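Local structure of pfam DUF1093 family protein (Bacillus subtilis, 3NPP) at residues Tyr13-Arg18 / Asn55-Val60; Glu29-Gly34 / Lys41-Phe46. The protein is of unknown function but belongs to the DUF1093 family and is probably exported, consistent with a predicted N-terminal signal sequence. All coordinates share one frame; numbering follows the deposited sequence.

Contact 1: Tyr13-Arg18 / Asn55-Val60; sequences YVQIDR and NAYLKV
The side chains of Tyr57 and Gln15 lie side by side and point the same way, with ring and amide planes 17° apart. Gln15 CD comes 3.6 Å from Tyr57 CE1, and Gln15 CG makes an off-centre CH-pi contact with the ring. Asn55 O sits over one face of the Tyr57 ring, offset toward its rim. Phe75 also meets this ring. The aliphatic part of Lys59 likewise runs alongside the Tyr13 ring, with Lys59 CD 3.6 Å from Tyr13 OH. Lys59 then bends at its last two torsions, and its NZ forms a salt bridge with Glu71.

Gln15 is extended, with CG anti to the backbone N (chi1 -172°). This carries NE2 to Asn55 O, 3.1 Å away, in a nearly straight bond on a carbonyl lone pair. Gln15 NE2 also hydrogen-bonds a glycerol, probably from the crystallisation liquor. An alanine here would remove the amide that reaches Asn55 O, and would probably leave the Tyr57 ring and Asn55 loop less firmly held.

Val14 and Leu58 form the antiparallel hydrogen-bonded pair, joined by Val14 N to Leu58 O and Leu58 N to Val14 O, both 2.9 Å. Past the strand end, Ile16 centres an inverse gamma turn. Its N binds Ala56 O, and its O accepts from Asn55 N at 2.8 Å, so backbone hydrogen bonding continues past the ladder. On the Val14 and Leu58 face, Val14 CG2 packs 3.5 Å from Leu58 CB; Ile16 CD1, beyond the strand, meets Leu58 CD2. Tyr13, Gln15, Tyr57 and Lys59 thus form a polar face, Val14 and Leu58 a buried aliphatic one.

Contact 2: Glu29-Gly34 / Lys41-Phe46; sequences EYTLDG and KEEVTF
Strands 29-34 and 41-46 run antiparallel at 160°, their axes approaching to 4.6 Å, and six backbone hydrogen bonds join Tyr30 to Phe46, Leu32 to Val44 and Gly34 to Glu42. The bond from Glu42 N to Gly34 O has its donor well above the carbonyl plane. On the face of Tyr30, Leu32 and Val44, Phe46 CG stands between the backbone N and carbonyl carbon (chi1 64°). Its ring lies beneath Tyr30, whose CB sits over one face, 3.7 Å from Phe46 CZ. The two rings are near parallel but slid apart. Leu32 CD1 meets the Phe46 ring at its edge, 4.0 Å from CE1. Tyr30 OH bonds Leu52 N.

The two strands make a beta hairpin. Glu43 and Val44 also pair in parallel with a strand of the second subunit, so the sheet continues across the interface. Glu42 OE1 bonds the N of Gly1 of that subunit.

On the face of Thr31, Glu43 and Thr45, the two threonines lie side by side. Their OG1 atoms are hydrogen-bonded at 2.8 Å, and either could be the donor. Thr31 CG2 packs against the extended Glu43 chain, 3.9 Å from its CG. Glu29 OE2 reaches Thr45 CG2, 3.3 Å away.

In the fold
The two contacts lie about 9 Å apart, centre to centre, in two three-stranded antiparallel sheets, counted within the chain and bridged by a Tyr13–Tyr35 backbone hydrogen bond. Contact 1 pairs strand 9-15 with strand 57-63, and strand 66-73 lies on the other side of strand 57-63. Contact 2 pairs strands 27-35 and 41-48, with strand 21-23 alongside. Along the chain, both strands of contact 2 fall between the segments of contact 1, and strand 57-63 follows strand 41-48. The buried faces meet: Leu58 CD2 lies 3.4 Å from Phe46 CE2, and Val14 CG1 lies 3.5 Å from Val44 CG1. Ile16 packs on Leu32. The sheets therefore share one apolar core, and strand 41-48 also serves the dimer interface.

Contact 1: Tyr13-Arg18 / Asn55-Val60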
loop_
_atom_site.group_PDB
_atom_site.type_symbol
_atom_site.label_atom_id
_atom_site.label_comp_id
_atom_site.label_asym_id
_atom_site.label_seq_id
_atom_site.Cartn_x
_atom_site.Cartn_y
_atom_site.Cartn_z
ATOM N N TYR A 13 7.849 -4.101 -14.934
ATOM C CA TYR A 13 9.158 -4.365 -15.530
ATOM C C TYR A 13 9.557 -3.184 -16.420
ATOM O O TYR A 13 8.740 -2.687 -17.211
ATOM C CB TYR A 13 9.101 -5.646 -16.346
ATOM C CG TYR A 13 8.853 -6.863 -15.460
ATOM C CD1 TYR A 13 7.547 -7.228 -15.097
ATOM C CD2 TYR A 13 9.936 -7.624 -14.933
ATOM C CE1 TYR A 13 7.307 -8.310 -14.280
ATOM C CE2 TYR A 13 9.694 -8.727 -14.107
ATOM C CZ TYR A 13 8.381 -9.064 -13.784
ATOM O OH TYR A 13 8.110 -10.163 -12.978
ATOM N N VAL A 14 10.790 -2.719 -16.255
ATOM C CA VAL A 14 11.300 -1.543 -16.954
ATOM C C VAL A 14 12.727 -1.786 -17.420
ATOM O O VAL A 14 13.427 -2.688 -16.890
ATOM C CB VAL A 14 11.287 -0.290 -16.031
ATOM C CG1 VAL A 14 9.869 0.064 -15.637
ATOM C CG2 VAL A 14 12.189 -0.481 -14.817
ATOM N N GLN A 15 13.155 -0.998 -18.407
ATOM C CA GLN A 15 14.565 -0.881 -18.733
ATOM C C GLN A 15 15.032 0.505 -18.358
ATOM O O GLN A 15 14.341 1.482 -18.637
ATOM C CB GLN A 15 14.829 -1.155 -20.233
ATOM C CG GLN A 15 16.326 -1.230 -20.550
ATOM C CD GLN A 15 16.630 -1.657 -21.966
ATOM O OE1 GLN A 15 15.852 -1.437 -22.876
ATOM N NE2 GLN A 15 17.785 -2.272 -22.149
ATOM N N ILE A 16 16.240 0.607 -17.803
ATOM C CA ILE A 16 16.818 1.899 -17.438
ATOM C C ILE A 16 17.335 2.550 -18.743
ATOM O O ILE A 16 18.527 2.460 -19.086
ATOM C CB ILE A 16 17.924 1.770 -16.330
ATOM C CG1 ILE A 16 17.421 0.970 -15.119
ATOM C CG2 ILE A 16 18.389 3.173 -15.826
ATOM C CD1 ILE A 16 16.098 1.461 -14.515
ATOM N N ASP A 17 16.384 3.127 -19.490
ATOM C CA ASP A 17 16.619 3.716 -20.798
ATOM C C ASP A 17 16.438 5.244 -20.830
ATOM O O ASP A 17 16.363 5.827 -21.918
ATOM C CB ASP A 17 15.764 3.015 -21.893
ATOM C CG ASP A 17 14.245 3.171 -21.692
ATOM O OD1 ASP A 17 13.728 3.664 -20.640
ATOM O OD2 ASP A 17 13.548 2.723 -22.607
ATOM N N ARG A 18 16.383 5.862 -19.647
ATOM C CA ARG A 18 16.317 7.308 -19.482
ATOM C C ARG A 18 17.292 7.684 -18.359
ATOM O O ARG A 18 17.601 6.851 -17.470
ATOM C CB ARG A 18 14.896 7.754 -19.086
ATOM C CG ARG A 18 13.762 7.235 -19.978
ATOM C CD ARG A 18 13.873 7.759 -21.384
ATOM N NE ARG A 18 13.534 6.734 -22.363
ATOM C CZ ARG A 18 12.471 6.778 -23.154
ATOM N NH1 ARG A 18 11.628 7.802 -23.085
ATOM N NH2 ARG A 18 12.254 5.797 -24.007
ATOM N N ASN A 55 20.627 0.691 -19.327
ATOM C CA ASN A 55 20.096 -0.516 -19.974
ATOM C C ASN A 55 19.897 -1.777 -19.115
ATOM O O ASN A 55 19.449 -2.787 -19.635
ATOM C CB ASN A 55 20.853 -0.824 -21.291
ATOM C CG ASN A 55 20.779 0.320 -22.266
ATOM O OD1 ASN A 55 19.779 1.033 -22.323
ATOM N ND2 ASN A 55 21.816 0.487 -23.057
ATOM N N ALA A 56 20.108 -1.684 -17.805
ATOM C CA ALA A 56 19.680 -2.733 -16.879
ATOM C C ALA A 56 18.147 -2.892 -16.915
ATOM O O ALA A 56 17.416 -1.936 -17.237
ATOM C CB ALA A 56 20.148 -2.401 -15.448
ATOM N N TYR A 57 17.674 -4.117 -16.650
ATOM C CA TYR A 57 16.244 -4.374 -16.505
ATOM C C TYR A 57 15.878 -4.482 -15.019
ATOM O O TYR A 57 16.605 -5.134 -14.219
ATOM C CB TYR A 57 15.839 -5.622 -17.270
ATOM C CG TYR A 57 16.063 -5.525 -18.763
ATOM C CD1 TYR A 57 15.126 -4.915 -19.593
ATOM C CD2 TYR A 57 17.204 -6.029 -19.340
ATOM C CE1 TYR A 57 15.324 -4.815 -20.956
ATOM C CE2 TYR A 57 17.425 -5.943 -20.730
ATOM C CZ TYR A 57 16.486 -5.333 -21.527
ATOM O OH TYR A 57 16.703 -5.235 -22.891
ATOM N N LEU A 58 14.768 -3.854 -14.652
ATOM C CA LEU A 58 14.340 -3.767 -13.258
ATOM C C LEU A 58 12.910 -4.272 -13.130
ATOM O O LEU A 58 12.111 -4.101 -14.057
ATOM C CB LEU A 58 14.419 -2.315 -12.753
ATOM C CG LEU A 58 15.458 -2.006 -11.666
ATOM C CD1 LEU A 58 16.915 -2.177 -12.222
ATOM C CD2 LEU A 58 15.244 -0.588 -11.107
ATOM N N LYS A 59 12.625 -4.914 -11.998
ATOM C CA LYS A 59 11.279 -5.231 -11.557
ATOM C C LYS A 59 10.949 -4.298 -10.344
ATOM O O LYS A 59 11.643 -4.331 -9.332
ATOM C CB LYS A 59 11.219 -6.711 -11.143
ATOM C CG LYS A 59 9.848 -7.191 -10.606
ATOM C CD LYS A 59 9.882 -8.685 -10.160
ATOM C CE LYS A 59 10.741 -8.913 -8.855
ATOM N NZ LYS A 59 10.568 -8.108 -7.421
ATOM N N VAL A 60 9.875 -3.514 -10.457
ATOM C CA VAL A 60 9.422 -2.625 -9.381
ATOM C C VAL A 60 8.104 -3.174 -8.836
ATOM O O VAL A 60 7.111 -3.233 -9.565
ATOM C CB VAL A 60 9.240 -1.184 -9.893
ATOM C CG1 VAL A 60 8.914 -0.250 -8.793
ATOM C CG2 VAL A 60 10.519 -0.705 -10.599
#

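Contact 2: Glu29-Gly34 / Lys41-Phe46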
loop_
_atom_site.group_PDB
_atom_site.type_symbol
_atom_site.label_atom_id
_atom_site.label_comp_id
_atom_site.label_asym_id
_atom_site.label_seq_id
_atom_site.Cartn_x
_atom_site.Cartn_y
_atom_site.Cartn_z
ATOM N N GLU A 29 16.103 9.212 -8.745
ATOM C CA GLU A 29 14.740 9.005 -9.192
ATOM C C GLU A 29 14.721 8.564 -10.664
ATOM O O GLU A 29 15.489 9.090 -11.451
ATOM C CB GLU A 29 13.998 10.318 -9.078
ATOM C CG GLU A 29 12.492 10.188 -9.307
ATOM C CD GLU A 29 11.735 11.458 -9.027
ATOM O OE1 GLU A 29 12.381 12.499 -8.723
ATOM O OE2 GLU A 29 10.466 11.391 -9.071
ATOM N N TYR A 30 13.834 7.628 -11.017
ATOM C CA TYR A 30 13.571 7.254 -12.417
ATOM C C TYR A 30 12.079 7.288 -12.622
ATOM O O TYR A 30 11.352 6.864 -11.739
ATOM C CB TYR A 30 14.084 5.840 -12.722
ATOM C CG TYR A 30 15.573 5.726 -12.579
ATOM C CD1 TYR A 30 16.149 5.417 -11.353
ATOM C CD2 TYR A 30 16.418 5.961 -13.664
ATOM C CE1 TYR A 30 17.559 5.319 -11.222
ATOM C CE2 TYR A 30 17.796 5.880 -13.529
ATOM C CZ TYR A 30 18.355 5.561 -12.301
ATOM O OH TYR A 30 19.733 5.518 -12.160
ATOM N N THR A 31 11.627 7.847 -13.740
ATOM C CA THR A 31 10.230 7.736 -14.179
ATOM C C THR A 31 10.251 7.116 -15.560
ATOM O O THR A 31 10.689 7.754 -16.511
ATOM C CB THR A 31 9.525 9.087 -14.209
ATOM O OG1 THR A 31 9.409 9.594 -12.877
ATOM C CG2 THR A 31 8.103 8.949 -14.814
ATOM N N LEU A 32 9.801 5.867 -15.658
ATOM C CA LEU A 32 9.983 5.063 -16.842
ATOM C C LEU A 32 8.665 4.417 -17.234
ATOM O O LEU A 32 7.825 4.161 -16.372
ATOM C CB LEU A 32 11.026 3.974 -16.557
ATOM C CG LEU A 32 12.445 4.440 -16.183
ATOM C CD1 LEU A 32 13.273 3.289 -15.692
ATOM C CD2 LEU A 32 13.109 5.116 -17.373
ATOM N N ASP A 33 8.499 4.144 -18.542
ATOM C CA ASP A 33 7.396 3.326 -19.018
ATOM C C ASP A 33 7.765 1.888 -18.865
ATOM O O ASP A 33 8.901 1.515 -19.115
ATOM C CB ASP A 33 7.061 3.614 -20.486
ATOM C CG ASP A 33 6.436 4.980 -20.684
ATOM O OD1 ASP A 33 5.844 5.557 -19.730
ATOM O OD2 ASP A 33 6.534 5.470 -21.810
ATOM N N GLY A 34 6.797 1.067 -18.493
ATOM C CA GLY A 34 7.046 -0.351 -18.237
ATOM C C GLY A 34 5.824 -1.187 -18.481
ATOM O O GLY A 34 4.843 -0.698 -19.030
ATOM N N LYS A 41 0.627 -1.814 -20.190
ATOM C CA LYS A 41 1.548 -0.649 -20.143
ATOM C C LYS A 41 1.313 0.191 -18.875
ATOM O O LYS A 41 0.162 0.405 -18.477
ATOM C CB LYS A 41 1.401 0.239 -21.406
ATOM C CG LYS A 41 2.624 1.162 -21.680
ATOM C CD LYS A 41 2.564 1.737 -23.137
ATOM C CE LYS A 41 3.854 2.524 -23.523
ATOM N NZ LYS A 41 3.881 2.852 -24.992
ATOM N N GLU A 42 2.414 0.615 -18.236
ATOM C CA GLU A 42 2.395 1.385 -16.971
ATOM C C GLU A 42 3.454 2.489 -16.984
ATOM O O GLU A 42 4.427 2.391 -17.694
ATOM C CB GLU A 42 2.716 0.491 -15.753
ATOM C CG GLU A 42 2.106 -0.867 -15.714
ATOM C CD GLU A 42 0.596 -0.875 -15.535
ATOM O OE1 GLU A 42 -0.058 0.206 -15.441
ATOM O OE2 GLU A 42 0.068 -1.994 -15.428
ATOM N N GLU A 43 3.277 3.499 -16.158
ATOM C CA GLU A 43 4.334 4.465 -15.855
ATOM C C GLU A 43 4.667 4.288 -14.405
ATOM O O GLU A 43 3.777 4.257 -13.577
ATOM C CB GLU A 43 3.857 5.888 -16.136
ATOM C CG GLU A 43 4.986 6.985 -16.009
ATOM C CD GLU A 43 4.410 8.390 -15.792
ATOM O OE1 GLU A 43 4.008 9.017 -16.792
ATOM O OE2 GLU A 43 4.336 8.847 -14.607
ATOM N N VAL A 44 5.953 4.170 -14.090
ATOM C CA VAL A 44 6.381 3.977 -12.718
ATOM C C VAL A 44 7.466 5.010 -12.361
ATOM O O VAL A 44 8.390 5.223 -13.129
ATOM C CB VAL A 44 6.840 2.508 -12.486
ATOM C CG1 VAL A 44 7.978 2.094 -13.433
ATOM C CG2 VAL A 44 7.200 2.286 -11.026
ATOM N N THR A 45 7.286 5.671 -11.226
ATOM C CA THR A 45 8.272 6.514 -10.593
ATOM C C THR A 45 8.782 5.784 -9.361
ATOM O O THR A 45 7.995 5.374 -8.539
ATOM C CB THR A 45 7.647 7.828 -10.179
ATOM O OG1 THR A 45 7.319 8.551 -11.354
ATOM C CG2 THR A 45 8.585 8.671 -9.309
ATOM N N PHE A 46 10.093 5.624 -9.253
ATOM C CA PHE A 46 10.697 4.952 -8.149
ATOM C C PHE A 46 12.083 5.530 -7.884
ATOM O O PHE A 46 12.640 6.268 -8.730
ATOM C CB PHE A 46 10.768 3.462 -8.423
ATOM C CG PHE A 46 11.659 3.089 -9.598
ATOM C CD1 PHE A 46 11.175 3.130 -10.894
ATOM C CD2 PHE A 46 12.977 2.699 -9.390
ATOM C CE1 PHE A 46 11.977 2.783 -11.941
ATOM C CE2 PHE A 46 13.795 2.368 -10.443
ATOM C CZ PHE A 46 13.312 2.395 -11.705
#